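Local coordinates for protein mRNA export factor GLE1 (Saccharomyces cerevisiae, PDB 6B4E) that serves as a nuclear pore complex component in mRNA export, binds inositol hexakisphosphate and activates an enzyme, its C-terminal region carrying the binding sites for partner proteins, at residues S208-I211 with L212-C216; I223-T226 with H227-L231; G232-D236 with A237-Q241. All coordinates share one frame; numbering follows the deposited sequence.

Interaction 1. Residues S208-I211 with L212-C216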
loop_
_atom_site.group_PDB
_atom_site.type_symbol
_atom_site.label_atom_id
_atom_site.label_comp_id
_atom_site.label_asym_id
_atom_site.label_seq_id
_atom_site.Cartn_x
_atom_site.Cartn_y
_atom_site.Cartn_z
ATOM N N SER A 208 6.512 -4.242 3.707
ATOM C CA SER A 208 5.677 -4.229 4.900
ATOM C C SER A 208 6.506 -4.012 6.151
ATOM O O SER A 208 6.060 -3.319 7.069
ATOM C CB SER A 208 4.884 -5.534 5.041
ATOM O OG SER A 208 3.702 -5.509 4.264
ATOM N N TRP A 209 7.696 -4.625 6.234
ATOM C CA TRP A 209 8.580 -4.305 7.347
ATOM C C TRP A 209 8.851 -2.802 7.398
ATOM O O TRP A 209 8.738 -2.188 8.464
ATOM C CB TRP A 209 9.897 -5.096 7.258
ATOM C CG TRP A 209 10.780 -4.836 8.446
ATOM C CD1 TRP A 209 11.597 -3.759 8.630
ATOM C CD2 TRP A 209 10.941 -5.658 9.614
ATOM N NE1 TRP A 209 12.234 -3.841 9.831
ATOM C CE2 TRP A 209 11.850 -4.993 10.465
ATOM C CE3 TRP A 209 10.397 -6.870 10.027
ATOM C CZ2 TRP A 209 12.225 -5.497 11.704
ATOM C CZ3 TRP A 209 10.778 -7.378 11.263
ATOM C CH2 TRP A 209 11.684 -6.691 12.086
ATOM N N HIS A 210 9.119 -2.174 6.240
ATOM C CA HIS A 210 9.433 -0.742 6.231
ATOM C C HIS A 210 8.298 0.077 6.826
ATOM O O HIS A 210 8.534 1.037 7.570
ATOM C CB HIS A 210 9.687 -0.224 4.812
ATOM C CG HIS A 210 10.898 -0.793 4.142
ATOM N ND1 HIS A 210 12.002 -1.237 4.838
ATOM C CD2 HIS A 210 11.181 -0.971 2.832
ATOM C CE1 HIS A 210 12.905 -1.690 3.984
ATOM N NE2 HIS A 210 12.437 -1.529 2.757
ATOM N N ILE A 211 7.058 -0.258 6.472
ATOM C CA ILE A 211 5.913 0.514 6.949
ATOM C C ILE A 211 5.846 0.486 8.463
ATOM O O ILE A 211 5.711 1.531 9.111
ATOM C CB ILE A 211 4.607 -0.023 6.340
ATOM C CG1 ILE A 211 4.587 0.238 4.839
ATOM C CG2 ILE A 211 3.388 0.642 7.015
ATOM C CD1 ILE A 211 3.472 -0.482 4.100
ATOM N N LEU A 212 5.898 -0.718 9.047
ATOM C CA LEU A 212 5.750 -0.844 10.490
ATOM C C LEU A 212 6.922 -0.197 11.210
ATOM O O LEU A 212 6.730 0.502 12.209
ATOM C CB LEU A 212 5.614 -2.323 10.875
ATOM C CG LEU A 212 4.177 -2.887 10.847
ATOM C CD1 LEU A 212 3.555 -2.802 9.461
ATOM C CD2 LEU A 212 4.135 -4.323 11.360
ATOM N N ALA A 213 8.145 -0.442 10.729
ATOM C CA ALA A 213 9.323 0.127 11.368
ATOM C C ALA A 213 9.295 1.644 11.327
ATOM O O ALA A 213 9.628 2.302 12.315
ATOM C CB ALA A 213 10.595 -0.391 10.692
ATOM N N ARG A 214 8.952 2.214 10.174
ATOM C CA ARG A 214 9.021 3.663 10.015
ATOM C C ARG A 214 7.963 4.370 10.847
ATOM O O ARG A 214 8.216 5.457 11.387
ATOM C CB ARG A 214 8.876 4.024 8.540
ATOM C CG ARG A 214 10.127 3.620 7.759
ATOM C CD ARG A 214 9.932 3.677 6.263
ATOM N NE ARG A 214 11.140 3.191 5.614
ATOM C CZ ARG A 214 11.296 3.010 4.311
ATOM N NH1 ARG A 214 10.331 3.318 3.459
ATOM N NH2 ARG A 214 12.438 2.508 3.863
ATOM N N ILE A 215 6.761 3.798 10.925
ATOM C CA ILE A 215 5.741 4.368 11.794
ATOM C C ILE A 215 6.181 4.272 13.249
ATOM O O ILE A 215 6.045 5.231 14.013
ATOM C CB ILE A 215 4.382 3.683 11.546
ATOM C CG1 ILE A 215 3.866 4.051 10.146
ATOM C CG2 ILE A 215 3.376 4.121 12.599
ATOM C CD1 ILE A 215 2.573 3.340 9.738
ATOM N N CYS A 216 6.764 3.135 13.646
ATOM C CA CYS A 216 7.272 3.023 15.009
ATOM C C CYS A 216 8.428 3.974 15.284
ATOM O O CYS A 216 8.710 4.262 16.450
ATOM C CB CYS A 216 7.717 1.599 15.295
ATOM S SG CYS A 216 6.325 0.475 15.550
#

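Interaction 2. Residues I223-T226 with H227-L231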
loop_
_atom_site.group_PDB
_atom_site.type_symbol
_atom_site.label_atom_id
_atom_site.label_comp_id
_atom_site.label_asym_id
_atom_site.label_seq_id
_atom_site.Cartn_x
_atom_site.Cartn_y
_atom_site.Cartn_z
ATOM N N ILE A 223 1.928 11.198 15.090
ATOM C CA ILE A 223 1.054 10.041 14.977
ATOM C C ILE A 223 -0.386 10.490 15.168
ATOM O O ILE A 223 -0.702 11.256 16.080
ATOM C CB ILE A 223 1.459 8.978 16.016
ATOM C CG1 ILE A 223 2.872 8.461 15.722
ATOM C CG2 ILE A 223 0.471 7.817 16.052
ATOM C CD1 ILE A 223 3.018 7.719 14.410
ATOM N N THR A 224 -1.266 10.008 14.301
ATOM C CA THR A 224 -2.683 10.322 14.353
ATOM C C THR A 224 -3.461 9.023 14.283
ATOM O O THR A 224 -2.885 7.934 14.162
ATOM C CB THR A 224 -3.086 11.259 13.211
ATOM O OG1 THR A 224 -2.976 10.560 11.968
ATOM C CG2 THR A 224 -2.186 12.480 13.194
ATOM N N ASN A 225 -4.789 9.134 14.373
ATOM C CA ASN A 225 -5.609 7.931 14.311
ATOM C C ASN A 225 -5.338 7.139 13.042
ATOM O O ASN A 225 -5.415 5.903 13.057
ATOM C CB ASN A 225 -7.087 8.296 14.394
ATOM C CG ASN A 225 -7.989 7.079 14.328
ATOM O OD1 ASN A 225 -7.888 6.164 15.147
ATOM N ND2 ASN A 225 -8.894 7.072 13.365
ATOM N N THR A 226 -5.016 7.834 11.941
ATOM C CA THR A 226 -4.878 7.174 10.643
ATOM C C THR A 226 -3.742 6.160 10.645
ATOM O O THR A 226 -3.826 5.125 9.976
ATOM C CB THR A 226 -4.641 8.207 9.541
ATOM O OG1 THR A 226 -5.523 9.336 9.716
ATOM C CG2 THR A 226 -4.879 7.586 8.193
ATOM N N HIS A 227 -2.653 6.449 11.355
ATOM C CA HIS A 227 -1.578 5.463 11.448
ATOM C C HIS A 227 -2.098 4.151 12.015
ATOM O O HIS A 227 -1.725 3.063 11.550
ATOM C CB HIS A 227 -0.446 5.985 12.323
ATOM C CG HIS A 227 0.289 7.135 11.720
ATOM N ND1 HIS A 227 -0.090 8.446 11.925
ATOM C CD2 HIS A 227 1.366 7.175 10.903
ATOM C CE1 HIS A 227 0.734 9.246 11.271
ATOM N NE2 HIS A 227 1.629 8.500 10.647
ATOM N N PHE A 228 -2.955 4.234 13.023
ATOM C CA PHE A 228 -3.486 3.028 13.626
ATOM C C PHE A 228 -4.476 2.350 12.699
ATOM O O PHE A 228 -4.527 1.117 12.635
ATOM C CB PHE A 228 -4.141 3.348 14.970
ATOM C CG PHE A 228 -3.158 3.770 16.038
ATOM C CD1 PHE A 228 -2.391 2.835 16.704
ATOM C CD2 PHE A 228 -2.996 5.104 16.359
ATOM C CE1 PHE A 228 -1.490 3.221 17.673
ATOM C CE2 PHE A 228 -2.102 5.495 17.335
ATOM C CZ PHE A 228 -1.348 4.544 17.995
ATOM N N VAL A 229 -5.279 3.145 11.988
ATOM C CA VAL A 229 -6.207 2.587 11.016
ATOM C C VAL A 229 -5.457 1.782 9.960
ATOM O O VAL A 229 -5.824 0.643 9.664
ATOM C CB VAL A 229 -7.061 3.700 10.379
ATOM C CG1 VAL A 229 -7.913 3.131 9.242
ATOM C CG2 VAL A 229 -7.965 4.319 11.420
ATOM N N ILE A 230 -4.433 2.371 9.337
ATOM C CA ILE A 230 -3.785 1.649 8.251
ATOM C C ILE A 230 -3.035 0.438 8.796
ATOM O O ILE A 230 -2.919 -0.579 8.103
ATOM C CB ILE A 230 -2.872 2.566 7.415
ATOM C CG1 ILE A 230 -1.695 3.096 8.227
ATOM C CG2 ILE A 230 -3.693 3.716 6.802
ATOM C CD1 ILE A 230 -0.450 2.212 8.133
ATOM N N LEU A 231 -2.525 0.509 10.034
ATOM C CA LEU A 231 -1.867 -0.659 10.619
ATOM C C LEU A 231 -2.862 -1.787 10.865
ATOM O O LEU A 231 -2.523 -2.966 10.720
ATOM C CB LEU A 231 -1.152 -0.279 11.923
ATOM C CG LEU A 231 0.145 0.536 11.791
ATOM C CD1 LEU A 231 0.680 0.954 13.153
ATOM C CD2 LEU A 231 1.192 -0.251 11.036
#

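Interaction 3. Residues G232-D236 with A237-Q241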
loop_
_atom_site.group_PDB
_atom_site.type_symbol
_atom_site.label_atom_id
_atom_site.label_comp_id
_atom_site.label_asym_id
_atom_site.label_seq_id
_atom_site.Cartn_x
_atom_site.Cartn_y
_atom_site.Cartn_z
ATOM N N GLY A 232 -4.090 -1.452 11.245
ATOM C CA GLY A 232 -5.103 -2.484 11.415
ATOM C C GLY A 232 -5.559 -3.061 10.090
ATOM O O GLY A 232 -5.759 -4.272 9.966
ATOM N N SER A 233 -5.731 -2.202 9.072
ATOM C CA SER A 233 -6.017 -2.713 7.741
ATOM C C SER A 233 -4.885 -3.604 7.251
ATOM O O SER A 233 -5.127 -4.654 6.632
ATOM C CB SER A 233 -6.214 -1.551 6.769
ATOM O OG SER A 233 -7.337 -0.798 7.166
ATOM N N TRP A 234 -3.638 -3.159 7.461
ATOM C CA TRP A 234 -2.471 -3.964 7.120
ATOM C C TRP A 234 -2.518 -5.314 7.822
ATOM O O TRP A 234 -2.302 -6.363 7.202
ATOM C CB TRP A 234 -1.189 -3.217 7.498
ATOM C CG TRP A 234 0.014 -4.085 7.310
ATOM C CD1 TRP A 234 0.762 -4.216 6.177
ATOM C CD2 TRP A 234 0.574 -4.990 8.269
ATOM N NE1 TRP A 234 1.751 -5.142 6.372
ATOM C CE2 TRP A 234 1.659 -5.635 7.642
ATOM C CE3 TRP A 234 0.264 -5.318 9.590
ATOM C CZ2 TRP A 234 2.442 -6.573 8.296
ATOM C CZ3 TRP A 234 1.046 -6.261 10.240
ATOM C CH2 TRP A 234 2.099 -6.878 9.587
ATOM N N TRP A 235 -2.794 -5.300 9.128
ATOM C CA TRP A 235 -2.802 -6.517 9.939
ATOM C C TRP A 235 -3.791 -7.546 9.406
ATOM O O TRP A 235 -3.440 -8.715 9.210
ATOM C CB TRP A 235 -3.141 -6.139 11.376
ATOM C CG TRP A 235 -3.004 -7.190 12.455
ATOM C CD1 TRP A 235 -3.687 -8.366 12.572
ATOM C CD2 TRP A 235 -2.167 -7.097 13.603
ATOM N NE1 TRP A 235 -3.318 -9.018 13.735
ATOM C CE2 TRP A 235 -2.374 -8.254 14.378
ATOM C CE3 TRP A 235 -1.243 -6.144 14.044
ATOM C CZ2 TRP A 235 -1.715 -8.470 15.586
ATOM C CZ3 TRP A 235 -0.577 -6.370 15.236
ATOM C CH2 TRP A 235 -0.814 -7.521 15.993
ATOM N N ASP A 236 -5.032 -7.121 9.163
ATOM C CA ASP A 236 -6.054 -8.024 8.645
ATOM C C ASP A 236 -5.649 -8.619 7.305
ATOM O O ASP A 236 -6.062 -9.738 6.976
ATOM C CB ASP A 236 -7.397 -7.292 8.498
ATOM C CG ASP A 236 -8.131 -7.111 9.817
ATOM O OD1 ASP A 236 -8.815 -6.080 9.956
ATOM O OD2 ASP A 236 -8.065 -7.995 10.684
ATOM N N ALA A 237 -4.873 -7.877 6.506
ATOM C CA ALA A 237 -4.441 -8.318 5.189
ATOM C C ALA A 237 -3.173 -9.171 5.184
ATOM O O ALA A 237 -2.993 -9.965 4.251
ATOM C CB ALA A 237 -4.172 -7.105 4.287
ATOM N N ALA A 238 -2.268 -9.015 6.172
ATOM C CA ALA A 238 -0.924 -9.563 6.006
ATOM C C ALA A 238 -0.244 -10.039 7.282
ATOM O O ALA A 238 0.859 -10.577 7.182
ATOM C CB ALA A 238 -0.033 -8.513 5.325
ATOM N N ALA A 239 -0.845 -9.902 8.470
ATOM C CA ALA A 239 -0.100 -10.253 9.687
ATOM C C ALA A 239 0.308 -11.726 9.706
ATOM O O ALA A 239 1.430 -12.063 10.114
ATOM C CB ALA A 239 -0.908 -9.904 10.934
ATOM N N VAL A 240 -0.582 -12.620 9.282
ATOM C CA VAL A 240 -0.250 -14.047 9.260
ATOM C C VAL A 240 1.020 -14.292 8.452
ATOM O O VAL A 240 1.924 -15.030 8.868
ATOM C CB VAL A 240 -1.436 -14.848 8.694
ATOM C CG1 VAL A 240 -0.993 -16.248 8.263
ATOM C CG2 VAL A 240 -2.543 -14.892 9.736
ATOM N N GLN A 241 1.094 -13.691 7.269
ATOM C CA GLN A 241 2.217 -13.929 6.380
ATOM C C GLN A 241 3.470 -13.188 6.829
ATOM O O GLN A 241 4.588 -13.637 6.548
ATOM C CB GLN A 241 1.843 -13.521 4.958
ATOM C CG GLN A 241 0.771 -14.377 4.337
ATOM C CD GLN A 241 -0.627 -14.034 4.827
ATOM O OE1 GLN A 241 -0.905 -12.910 5.269
ATOM N NE2 GLN A 241 -1.530 -15.002 4.724
HETATM O O HOH W 1 -3.640 -11.640 9.046
HETATM O O HOH W 2 -5.592 -11.805 5.086
#

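Interaction 1. Residues S208-I211 with L212-C216
R214 lays its guanidinium flat on H210, one helical turn earlier, the two side chains running side by side in the same direction. Their planes differ by 3° and their centres lie 4.3 Å apart. The stack is shifted: R214 CZ rests above H210 CB at 3.6 Å, while R214 NH2 extends over the rim of the imidazole. With CG turned away from its own carbonyl carbon (chi1 -71°) and the chain extended to NE, R214 hugs the carbonyl of H210, its CG 3.0 Å from H210 O. R214 NE forms a salt bridge with an acidic side chain of another protein's chain, whose backbone bonds H210 ND1 and W209 NE1, while R214 NH1 bonds I141 O of GLE1 itself. The A213 methyl, a small bump, meets the indole of W209 obliquely, 3.9 Å from W209 NE1. L212 CD1 tucks in 3.5 Å from S208 O, and I211 and I215 run side by side, I211 CG2 touching I215 CD1 at 3.9 Å. Regular i to i+4 bonds underlie these pairs, among them A213 N to W209 O. Helix 206-216 thus presents L212 and I215 to helix 225-264, while R214 packs on I7 and M10 of helix 4-30.

Interaction 2. Residues I223-T226 with H227-L231
H227 turns its imidazole back under the start of its own helix and takes the backbone N-H of T224 on ND1. The bond is 3.1 Å from T224 N to H227 ND1 and nearly straight at 169°, although T224 N sits somewhat out of the ring plane. The torsion behind this places CG beside the backbone N of H227 (chi1 -68°), which folds the ring toward the preceding residues. I223 closes over it: its CD1 lies 3.9 Å from the ring centroid, 8° off the normal, a CH-pi contact over the face. The other branch of I223 diverges, and its CG2 meets F228 CE2 at 3.7 Å, the two side chains crossing at about a right angle. This is the tight, buried part of the contact, and F139 adds an edge-to-face neighbour to the imidazole. T226 is buried as well, packed on F139, Y172 and M176, with its OG1 bonded to D173 OD2. T224 and H227 make a capping box at the N-terminus of helix 225-264: T224 is the N-cap, and its OG1 also accepts a weak bond from T226 N. Because ND1 acts as acceptor, the proton of the ring is probably on NE2, which bonds T144 OG1. With a leucine in place of H227, T224 N would probably lose its acceptor and T144 OG1 its imidazole mate. The partly exposed side is looser. There the N225 side chain passes obliquely by V229, N225 ND2 standing 3.5 Å from V229 CG2, and its amide looks elsewhere for polar partners, OD1 to G272 N and ND2 to D173 OD1. Backbone bonds continue beneath it, with V229 N 3.0 Å from N225 O.

Interaction 3. Residues G232-D236 with A237-Q241
W235 holds its indole face against the methyl group of A239, one turn further on. From CB the side chain leaves with CG anti to the backbone N (chi1 -171°), which brings the face of the five-membered ring over that methyl: CG is 3.8 Å from A239 CB, CD1 is nearest at 3.6 Å, NE1 follows at 3.8 Å, and CD2 and CE2 pass slightly farther off. A239 CB lies 14° off the ring normal, a CH-pi contact. The indole also packs on L276, L279 and W283 of helix 271-284. W234 does likewise with A238, whose CB sits over one face of its five-membered ring, offset toward the rim, and farther out W234 CH2 comes within 4.0 Å of A239 CA. Its NE1 is held by S208 OG, while D236 pairs with R275 through OD1. The backbone is irregular here. W235 O receives A239 N at 2.9 Å and A238 N at 3.3 Å, both from the same face of its carbonyl plane, and a water 2.9 Å from W235 O spans on to V240 N. V240 N and Q241 N make no bond to the preceding turn, and the axes of the short segments 232-236 and 237-241 are inclined at 51°. Such a break, with a water joining carbonyl and amide, is characteristic of a kink in a long helix, here 225-264.

The three contacts come in series along the chain: interaction 1 on helix 206-216, then interactions 2 and 3 at the beginning of helix 225-264 and around its kink. Their centres are 12 to 14 Å apart, so they form one compact cluster. Interaction 1 touches both of the others: I215 CD1 packs on I230 CD1 at 3.6 Å, and L212 CD2 reaches W234 CH2 at 3.7 Å. Interactions 2 and 3 simply adjoin in sequence. Helix 206-216 thus lies against helix 225-264, touching residues of both its halves, within the all-helical GLE1-like domain, while its outer side, at interaction 1, meets another protein.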